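Local coordinates for protein Niban 2 (Homo sapiens, PDB 7CTP) that may suppress apoptosis and promote melanoma cell invasion in vitro, as a myristoylated cytosolic and membrane-associated protein with a PH domain, at residues 22-27 against 283-288; 206-211 against 233-238; 239-244 against 272-277. One frame throughout, in Å; residues are numbered along the deposited sequence.

Contact 1: 22-27 against 283-288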
loop_
_atom_site.group_PDB
_atom_site.type_symbol
_atom_site.label_atom_id
_atom_site.label_comp_id
_atom_site.label_asym_id
_atom_site.label_seq_id
_atom_site.Cartn_x
_atom_site.Cartn_y
_atom_site.Cartn_z
ATOM N N LYS A 22 14.881 15.348 14.939
ATOM C CA LYS A 22 13.845 16.346 15.189
ATOM C C LYS A 22 12.554 15.995 14.462
ATOM O O LYS A 22 11.461 16.158 15.017
ATOM C CB LYS A 22 14.358 17.727 14.789
ATOM C CG LYS A 22 15.535 18.149 15.660
ATOM C CD LYS A 22 16.074 19.525 15.319
ATOM C CE LYS A 22 17.312 19.817 16.164
ATOM N NZ LYS A 22 17.967 21.099 15.765
ATOM N N ILE A 23 12.660 15.498 13.223
ATOM C CA ILE A 23 11.475 15.041 12.495
ATOM C C ILE A 23 10.825 13.865 13.208
ATOM O O ILE A 23 9.600 13.808 13.357
ATOM C CB ILE A 23 11.836 14.672 11.047
ATOM C CG1 ILE A 23 12.178 15.921 10.249
ATOM C CG2 ILE A 23 10.675 13.918 10.378
ATOM C CD1 ILE A 23 12.969 15.608 8.986
ATOM N N LEU A 24 11.632 12.892 13.638
ATOM C CA LEU A 24 11.051 11.722 14.285
ATOM C C LEU A 24 10.359 12.100 15.586
ATOM O O LEU A 24 9.284 11.569 15.893
ATOM C CB LEU A 24 12.123 10.667 14.528
ATOM C CG LEU A 24 12.664 10.075 13.228
ATOM C CD1 LEU A 24 13.954 9.311 13.531
ATOM C CD2 LEU A 24 11.635 9.159 12.561
ATOM N N THR A 25 10.956 13.016 16.361
ATOM C CA THR A 25 10.326 13.475 17.601
ATOM C C THR A 25 8.954 14.077 17.330
ATOM O O THR A 25 7.971 13.747 18.006
ATOM C CB THR A 25 11.223 14.492 18.313
ATOM O OG1 THR A 25 12.407 13.837 18.784
ATOM C CG2 THR A 25 10.491 15.144 19.495
ATOM N N GLU A 26 8.867 14.962 16.333
ATOM C CA GLU A 26 7.584 15.581 16.020
ATOM C C GLU A 26 6.578 14.546 15.533
ATOM O O GLU A 26 5.417 14.548 15.967
ATOM C CB GLU A 26 7.754 16.700 14.991
ATOM C CG GLU A 26 6.507 17.593 14.899
ATOM C CD GLU A 26 6.582 18.637 13.797
ATOM O OE1 GLU A 26 5.508 19.166 13.418
ATOM O OE2 GLU A 26 7.702 18.922 13.314
ATOM N N PHE A 27 7.005 13.640 14.642
ATOM C CA PHE A 27 6.103 12.579 14.203
ATOM C C PHE A 27 5.610 11.743 15.379
ATOM O O PHE A 27 4.428 11.385 15.454
ATOM C CB PHE A 27 6.767 11.642 13.192
ATOM C CG PHE A 27 5.934 10.402 12.951
ATOM C CD1 PHE A 27 4.827 10.469 12.122
ATOM C CD2 PHE A 27 6.178 9.222 13.648
ATOM C CE1 PHE A 27 4.019 9.360 11.933
ATOM C CE2 PHE A 27 5.369 8.108 13.471
ATOM C CZ PHE A 27 4.285 8.179 12.617
ATOM N N LYS A 283 13.953 3.272 12.648
ATOM C CA LYS A 283 13.610 1.971 13.209
ATOM C C LYS A 283 13.791 1.985 14.718
ATOM O O LYS A 283 12.896 1.578 15.471
ATOM C CB LYS A 283 14.467 0.876 12.568
ATOM C CG LYS A 283 14.155 -0.554 13.077
ATOM C CD LYS A 283 14.920 -1.599 12.288
ATOM C CE LYS A 283 14.682 -3.002 12.852
ATOM N NZ LYS A 283 15.362 -4.045 12.025
ATOM N N ALA A 284 14.937 2.492 15.178
ATOM C CA ALA A 284 15.205 2.539 16.614
ATOM C C ALA A 284 14.190 3.421 17.337
ATOM O O ALA A 284 13.623 3.023 18.364
ATOM C CB ALA A 284 16.634 3.037 16.863
ATOM N N ARG A 285 13.934 4.620 16.808
ATOM C CA ARG A 285 13.044 5.556 17.488
ATOM C C ARG A 285 11.609 5.038 17.504
ATOM O O ARG A 285 10.923 5.109 18.534
ATOM C CB ARG A 285 13.109 6.935 16.834
ATOM C CG ARG A 285 14.443 7.677 17.007
ATOM C CD ARG A 285 14.673 8.211 18.426
ATOM N NE ARG A 285 13.555 9.002 18.940
ATOM C CZ ARG A 285 13.337 10.295 18.697
ATOM N NH1 ARG A 285 14.163 11.013 17.925
ATOM N NH2 ARG A 285 12.275 10.881 19.242
ATOM N N PHE A 286 11.136 4.509 16.374
ATOM C CA PHE A 286 9.747 4.054 16.306
ATOM C C PHE A 286 9.518 2.831 17.185
ATOM O O PHE A 286 8.528 2.761 17.928
ATOM C CB PHE A 286 9.352 3.746 14.865
ATOM C CG PHE A 286 7.935 3.269 14.736
ATOM C CD1 PHE A 286 6.884 4.133 15.012
ATOM C CD2 PHE A 286 7.661 1.952 14.422
ATOM C CE1 PHE A 286 5.567 3.696 14.938
ATOM C CE2 PHE A 286 6.351 1.505 14.341
ATOM C CZ PHE A 286 5.305 2.381 14.603
ATOM N N GLU A 287 10.420 1.849 17.117
ATOM C CA GLU A 287 10.215 0.629 17.894
ATOM C C GLU A 287 10.251 0.921 19.390
ATOM O O GLU A 287 9.553 0.255 20.173
ATOM C CB GLU A 287 11.240 -0.431 17.491
ATOM C CG GLU A 287 10.859 -1.131 16.170
ATOM C CD GLU A 287 11.927 -2.061 15.600
ATOM O OE1 GLU A 287 11.681 -2.604 14.498
ATOM O OE2 GLU A 287 12.991 -2.248 16.230
ATOM N N GLU A 288 11.018 1.934 19.800
ATOM C CA GLU A 288 11.017 2.357 21.197
ATOM C C GLU A 288 9.634 2.840 21.617
ATOM O O GLU A 288 9.112 2.437 22.665
ATOM C CB GLU A 288 12.062 3.450 21.418
ATOM C CG GLU A 288 12.133 3.961 22.854
ATOM C CD GLU A 288 13.136 5.091 23.010
ATOM O OE1 GLU A 288 13.530 5.688 21.982
ATOM O OE2 GLU A 288 13.532 5.380 24.160
#
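Arg285 of helix 260-337 reaches over Leu24 to grip the hydroxyl of Thr25 on helix 10-48. The backbones come closest where Leu24 CA lies 7.2 Å from Arg285 CA. The arginine starts toward the other helix. Its CB lies at the outer limit of contact with Leu24 CD1, and CG follows closer, 3.9 Å from the same methyl carbon. With CG anti to the carbonyl carbon (chi1 -68°) and further bends at chi2 and chi3, the chain curls across the leucine at a slant instead of running straight out. Its flat end therefore arrives beside the turn of helix 10-48 that carries Leu24 and Thr25. Leu24 CB sits over one face of the guanidinium, 4.0 Å from Arg285 NH1, while Thr25 stands at the edge. This is a long-range bridge between two long helices in the helical part of Niban 2. The PH domain lies between them in the chain, so helix 10-48 is brought back against a helix more than 250 residues further on. At the tip, Arg285 NH2 donates to Thr25 OG1 at 3.0 Å. The bond is fairly straight, with an N-H...O angle of 161°, and OG1 lies only 8° out of the guanidinium plane. Arg285 NH2 also approaches the backbone of the same residue, 3.6 Å from Thr25 CA. The other terminal nitrogen, Arg285 NH1, is 3.4 Å from Thr25 OG1 and makes a weak hydrogen bond to Gly21 O. The threonine hydroxyl donates to that same Gly21 carbonyl one turn back along its helix, so the hydroxyl takes part in two bonds, donating to its own backbone and accepting from the arginine. Leu28, one turn on from Leu24, also touches Arg285.

Contact 2: 206-211 against 233-238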
loop_
_atom_site.group_PDB
_atom_site.type_symbol
_atom_site.label_atom_id
_atom_site.label_comp_id
_atom_site.label_asym_id
_atom_site.label_seq_id
_atom_site.Cartn_x
_atom_site.Cartn_y
_atom_site.Cartn_z
ATOM N N PRO A 206 -4.078 1.976 11.789
ATOM C CA PRO A 206 -4.735 3.292 11.714
ATOM C C PRO A 206 -4.022 4.384 12.494
ATOM O O PRO A 206 -3.981 5.530 12.038
ATOM C CB PRO A 206 -6.137 3.015 12.289
ATOM C CG PRO A 206 -6.362 1.570 12.027
ATOM C CD PRO A 206 -5.019 0.912 12.189
ATOM N N ALA A 207 -3.472 4.073 13.671
ATOM C CA ALA A 207 -2.748 5.092 14.426
ATOM C C ALA A 207 -1.554 5.587 13.624
ATOM O O ALA A 207 -1.293 6.791 13.551
ATOM C CB ALA A 207 -2.302 4.548 15.779
ATOM N N PHE A 208 -0.831 4.662 12.992
ATOM C CA PHE A 208 0.348 5.063 12.236
ATOM C C PHE A 208 -0.033 5.887 11.012
ATOM O O PHE A 208 0.531 6.962 10.773
ATOM C CB PHE A 208 1.161 3.835 11.833
ATOM C CG PHE A 208 2.411 4.181 11.090
ATOM C CD1 PHE A 208 3.561 4.550 11.772
ATOM C CD2 PHE A 208 2.423 4.182 9.709
ATOM C CE1 PHE A 208 4.719 4.888 11.072
ATOM C CE2 PHE A 208 3.569 4.531 9.012
ATOM C CZ PHE A 208 4.714 4.881 9.696
ATOM N N THR A 209 -0.979 5.398 10.210
ATOM C CA THR A 209 -1.248 6.102 8.960
ATOM C C THR A 209 -1.943 7.438 9.209
ATOM O O THR A 209 -1.697 8.412 8.489
ATOM C CB THR A 209 -2.052 5.215 8.015
ATOM O OG1 THR A 209 -3.277 4.841 8.648
ATOM C CG2 THR A 209 -1.273 3.961 7.702
ATOM N N ASP A 210 -2.802 7.514 10.234
ATOM C CA ASP A 210 -3.377 8.803 10.607
ATOM C C ASP A 210 -2.312 9.753 11.136
ATOM O O ASP A 210 -2.350 10.951 10.846
ATOM C CB ASP A 210 -4.491 8.625 11.643
ATOM C CG ASP A 210 -5.772 8.062 11.043
ATOM O OD1 ASP A 210 -6.044 8.320 9.850
ATOM O OD2 ASP A 210 -6.502 7.351 11.769
ATOM N N ALA A 211 -1.349 9.249 11.915
ATOM C CA ALA A 211 -0.293 10.129 12.403
ATOM C C ALA A 211 0.546 10.665 11.251
ATOM O O ALA A 211 0.982 11.824 11.278
ATOM C CB ALA A 211 0.595 9.403 13.414
ATOM N N VAL A 233 8.608 1.490 9.146
ATOM C CA VAL A 233 9.932 2.112 9.118
ATOM C C VAL A 233 10.243 2.654 7.723
ATOM O O VAL A 233 10.860 3.714 7.582
ATOM C CB VAL A 233 11.009 1.122 9.601
ATOM C CG1 VAL A 233 12.388 1.786 9.553
ATOM C CG2 VAL A 233 10.709 0.661 11.028
ATOM N N GLN A 234 9.843 1.927 6.675
ATOM C CA GLN A 234 10.062 2.416 5.316
ATOM C C GLN A 234 9.301 3.714 5.083
ATOM O O GLN A 234 9.825 4.661 4.474
ATOM C CB GLN A 234 9.626 1.352 4.308
ATOM C CG GLN A 234 10.544 0.130 4.274
ATOM C CD GLN A 234 10.026 -0.958 3.343
ATOM O OE1 GLN A 234 8.867 -1.355 3.426
ATOM N NE2 GLN A 234 10.887 -1.453 2.458
ATOM N N ILE A 235 8.062 3.778 5.563
ATOM C CA ILE A 235 7.256 4.980 5.374
ATOM C C ILE A 235 7.847 6.152 6.143
ATOM O O ILE A 235 7.911 7.281 5.636
ATOM C CB ILE A 235 5.797 4.705 5.779
ATOM C CG1 ILE A 235 5.165 3.714 4.788
ATOM C CG2 ILE A 235 5.007 6.018 5.893
ATOM C CD1 ILE A 235 3.853 3.103 5.299
ATOM N N LEU A 236 8.274 5.914 7.382
ATOM C CA LEU A 236 8.945 6.960 8.148
ATOM C C LEU A 236 10.212 7.430 7.453
ATOM O O LEU A 236 10.533 8.625 7.472
ATOM C CB LEU A 236 9.285 6.442 9.537
ATOM C CG LEU A 236 8.233 6.616 10.611
ATOM C CD1 LEU A 236 8.817 6.033 11.893
ATOM C CD2 LEU A 236 7.913 8.097 10.762
ATOM N N SER A 237 10.963 6.498 6.864
ATOM C CA SER A 237 12.151 6.886 6.111
ATOM C C SER A 237 11.778 7.743 4.909
ATOM O O SER A 237 12.459 8.730 4.612
ATOM C CB SER A 237 12.913 5.644 5.661
ATOM O OG SER A 237 13.239 4.836 6.776
ATOM N N ASN A 238 10.698 7.381 4.208
ATOM C CA ASN A 238 10.218 8.203 3.102
ATOM C C ASN A 238 9.818 9.594 3.588
ATOM O O ASN A 238 10.063 10.593 2.900
ATOM C CB ASN A 238 9.024 7.549 2.406
ATOM C CG ASN A 238 9.362 6.229 1.716
ATOM O OD1 ASN A 238 10.528 5.920 1.417
ATOM N ND2 ASN A 238 8.321 5.436 1.452
#
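Phe208 of helix 204-218 meets Ile235 and Leu236 of helix 232-252, a buried contact between two consecutive helices of the helical part of Niban 2. The backbones are well apart, 9.7 Å from Phe208 CA to Leu236 CA, and the phenylalanine covers about half of that distance, the aliphatic side chains the rest. Its CG is anti to the backbone N (chi1 -178°), which carries the ring straight out toward helix 232-252. The far end of the ring is the part that touches, and both aliphatic side chains approach it at the edge, near its plane. Phe208 CE2 packs 3.7 Å from the branch methyl Ile235 CG2. On the other flank Phe208 CE1 lies 3.9 Å from Leu236 CG. Between them Phe208 CZ is 4.0 Å from Ile235 CG2 and equally far from Leu236 CG, so the ring tip fits into the notch between the two neighbours. Phe27 and Phe286 also meet this ring, the latter edge-to-face, which joins it to two further helices. Elsewhere in the helix, Ser237 OG donates to Val233 O at 2.8 Å, and Ser237 N reaches the same oxygen from the opposite face of its plane. The serine hydroxyl is thus spent on its own backbone. No hydrogen bond crosses between the two segments: they are held by apolar contact alone, which rests on fit and on exclusion of water.

Contact 3: 239-244 against 272-277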
loop_
_atom_site.group_PDB
_atom_site.type_symbol
_atom_site.label_atom_id
_atom_site.label_comp_id
_atom_site.label_asym_id
_atom_site.label_seq_id
_atom_site.Cartn_x
_atom_site.Cartn_y
_atom_site.Cartn_z
ATOM N N LEU A 239 9.152 9.670 4.744
ATOM C CA LEU A 239 8.755 10.957 5.314
ATOM C C LEU A 239 9.961 11.855 5.550
ATOM O O LEU A 239 9.955 13.038 5.178
ATOM C CB LEU A 239 8.009 10.723 6.625
ATOM C CG LEU A 239 7.353 11.926 7.304
ATOM C CD1 LEU A 239 6.128 12.389 6.509
ATOM C CD2 LEU A 239 6.958 11.528 8.715
ATOM N N VAL A 240 10.993 11.312 6.210
ATOM C CA VAL A 240 12.213 12.072 6.482
ATOM C C VAL A 240 12.890 12.500 5.183
ATOM O O VAL A 240 13.289 13.662 5.035
ATOM C CB VAL A 240 13.169 11.255 7.369
ATOM C CG1 VAL A 240 14.519 11.980 7.513
ATOM C CG2 VAL A 240 12.550 11.024 8.741
ATOM N N MET A 241 13.062 11.565 4.238
ATOM C CA MET A 241 13.745 11.905 2.985
ATOM C C MET A 241 12.994 12.980 2.211
ATOM O O MET A 241 13.614 13.865 1.607
ATOM C CB MET A 241 13.927 10.669 2.106
ATOM C CG MET A 241 14.861 9.598 2.675
ATOM S SD MET A 241 16.547 10.169 2.993
ATOM C CE MET A 241 17.131 10.459 1.314
ATOM N N GLU A 242 11.661 12.913 2.206
ATOM C CA GLU A 242 10.885 13.945 1.521
ATOM C C GLU A 242 11.184 15.319 2.103
ATOM O O GLU A 242 11.337 16.302 1.368
ATOM C CB GLU A 242 9.392 13.631 1.618
ATOM C CG GLU A 242 8.474 14.751 1.112
ATOM C CD GLU A 242 6.995 14.444 1.327
ATOM O OE1 GLU A 242 6.598 14.057 2.447
ATOM O OE2 GLU A 242 6.229 14.586 0.353
ATOM N N GLU A 243 11.311 15.397 3.419
ATOM C CA GLU A 243 11.513 16.680 4.069
ATOM C C GLU A 243 12.950 17.168 3.922
ATOM O O GLU A 243 13.183 18.355 3.657
ATOM C CB GLU A 243 11.121 16.572 5.542
ATOM C CG GLU A 243 11.089 17.900 6.270
ATOM C CD GLU A 243 10.309 17.850 7.565
ATOM O OE1 GLU A 243 9.329 17.075 7.660
ATOM O OE2 GLU A 243 10.680 18.600 8.492
ATOM N N LEU A 244 13.926 16.272 4.076
ATOM C CA LEU A 244 15.329 16.677 4.106
ATOM C C LEU A 244 15.981 16.731 2.736
ATOM O O LEU A 244 16.973 17.448 2.570
ATOM C CB LEU A 244 16.138 15.725 4.986
ATOM C CG LEU A 244 15.781 15.710 6.464
ATOM C CD1 LEU A 244 16.864 15.001 7.263
ATOM C CD2 LEU A 244 15.580 17.140 6.974
ATOM N N ASP A 272 20.923 7.112 -1.475
ATOM C CA ASP A 272 20.780 5.770 -0.914
ATOM C C ASP A 272 21.477 5.650 0.432
ATOM O O ASP A 272 20.965 4.991 1.348
ATOM C CB ASP A 272 21.335 4.704 -1.857
ATOM C CG ASP A 272 21.209 3.303 -1.251
ATOM O OD1 ASP A 272 20.076 2.790 -1.170
ATOM O OD2 ASP A 272 22.224 2.735 -0.808
ATOM N N ALA A 273 22.668 6.246 0.557
ATOM C CA ALA A 273 23.397 6.208 1.820
ATOM C C ALA A 273 22.635 6.937 2.918
ATOM O O ALA A 273 22.560 6.452 4.053
ATOM C CB ALA A 273 24.796 6.802 1.651
ATOM N N VAL A 274 22.055 8.096 2.597
ATOM C CA VAL A 274 21.252 8.815 3.584
ATOM C C VAL A 274 19.996 8.027 3.926
ATOM O O VAL A 274 19.595 7.952 5.095
ATOM C CB VAL A 274 20.922 10.232 3.082
ATOM C CG1 VAL A 274 19.977 10.947 4.065
ATOM C CG2 VAL A 274 22.211 11.055 2.898
ATOM N N TYR A 275 19.360 7.416 2.922
ATOM C CA TYR A 275 18.179 6.598 3.182
ATOM C C TYR A 275 18.482 5.489 4.188
ATOM O O TYR A 275 17.684 5.235 5.094
ATOM C CB TYR A 275 17.649 6.005 1.869
ATOM C CG TYR A 275 16.437 5.103 2.042
ATOM C CD1 TYR A 275 15.149 5.635 2.146
ATOM C CD2 TYR A 275 16.584 3.716 2.114
ATOM C CE1 TYR A 275 14.032 4.801 2.314
ATOM C CE2 TYR A 275 15.486 2.881 2.293
ATOM C CZ TYR A 275 14.218 3.421 2.390
ATOM O OH TYR A 275 13.135 2.561 2.558
ATOM N N HIS A 276 19.635 4.823 4.049
ATOM C CA HIS A 276 20.002 3.759 4.992
ATOM C C HIS A 276 20.176 4.291 6.411
ATOM O O HIS A 276 19.714 3.675 7.383
ATOM C CB HIS A 276 21.292 3.075 4.536
ATOM C CG HIS A 276 21.990 2.324 5.633
ATOM N ND1 HIS A 276 21.644 1.036 5.988
ATOM C CD2 HIS A 276 22.988 2.692 6.475
ATOM C CE1 HIS A 276 22.408 0.636 6.993
ATOM N NE2 HIS A 276 23.228 1.624 7.310
ATOM N N MET A 277 20.875 5.423 6.545
ATOM C CA MET A 277 21.094 6.055 7.842
ATOM C C MET A 277 19.770 6.438 8.492
ATOM O O MET A 277 19.541 6.191 9.686
ATOM C CB MET A 277 21.959 7.292 7.609
ATOM C CG MET A 277 22.708 7.830 8.760
ATOM S SD MET A 277 23.459 9.339 8.102
ATOM C CE MET A 277 22.800 10.467 9.312
#
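The Tyr275 ring receives Met241 at its edge, near the ring plane: Met241 CG comes to 4.0 Å from Tyr275 CD1, and the two side chains cross at about a right angle. Beyond the two segments the tyrosine side chain also packs on Gln234, Ser237 and Asn238, all on helix 232-252, the helix that carries the methionine. The sulfur runs on past the ring to the tyrosine backbone and the valine. Met241 SD lies 3.9 Å from Tyr275 CA, against the backbone, and 3.7 Å from Val274 CG1, its shortest contact here. Met241 CE then lies 4.0 Å from the same Val274 CG1 and 4.1 Å from Tyr275 N. Bends at chi2 (-59°) and chi3 (-68°) curl the thioether, and this compact shape lets one side chain touch the tyrosine through CG and the valine through SD and CE. Val274 offers the methyl that stands anti to its own backbone N. With an alanine here in place of Met241, Val274 CG1 and the CD1 edge of Tyr275 would probably lose their partner, opening a gap between the helices. The backbones are close, with Met241 CA 6.9 Å from Tyr275 CA, and no hydrogen bond joins the segments. Outside them Tyr165, in a loop, also lies against Met241, while Val274 touches Leu248 further along helix 232-252. A bent methionine laid against a valine methyl and a tyrosine edge thus joins helices 232-252 and 260-337, an apolar helix-helix packing between consecutive helices of the helical part of Niban 2.

How the contacts relate
The three contacts tie together four helices: 10-48, 204-218, 232-252 and 260-337. Contacts 1 and 2 have centres about 10 Å apart and meet through Phe27, whose CZ is 3.7 Å from Phe208 CE1 and whose CD2 is 3.6 Å from Leu236 CD2. Contact 3 lies about 13 Å from contact 1, centre to centre, and Ile23 CD1 joins them by touching Leu244 CD2 at 3.6 Å. Contacts 2 and 3 share helix 232-252, with centres about 14 Å apart, and Ser237 CB packs 3.6 Å from Tyr275 CE1. Along the chain, contacts 2 and 3 follow one another between the two halves of contact 1.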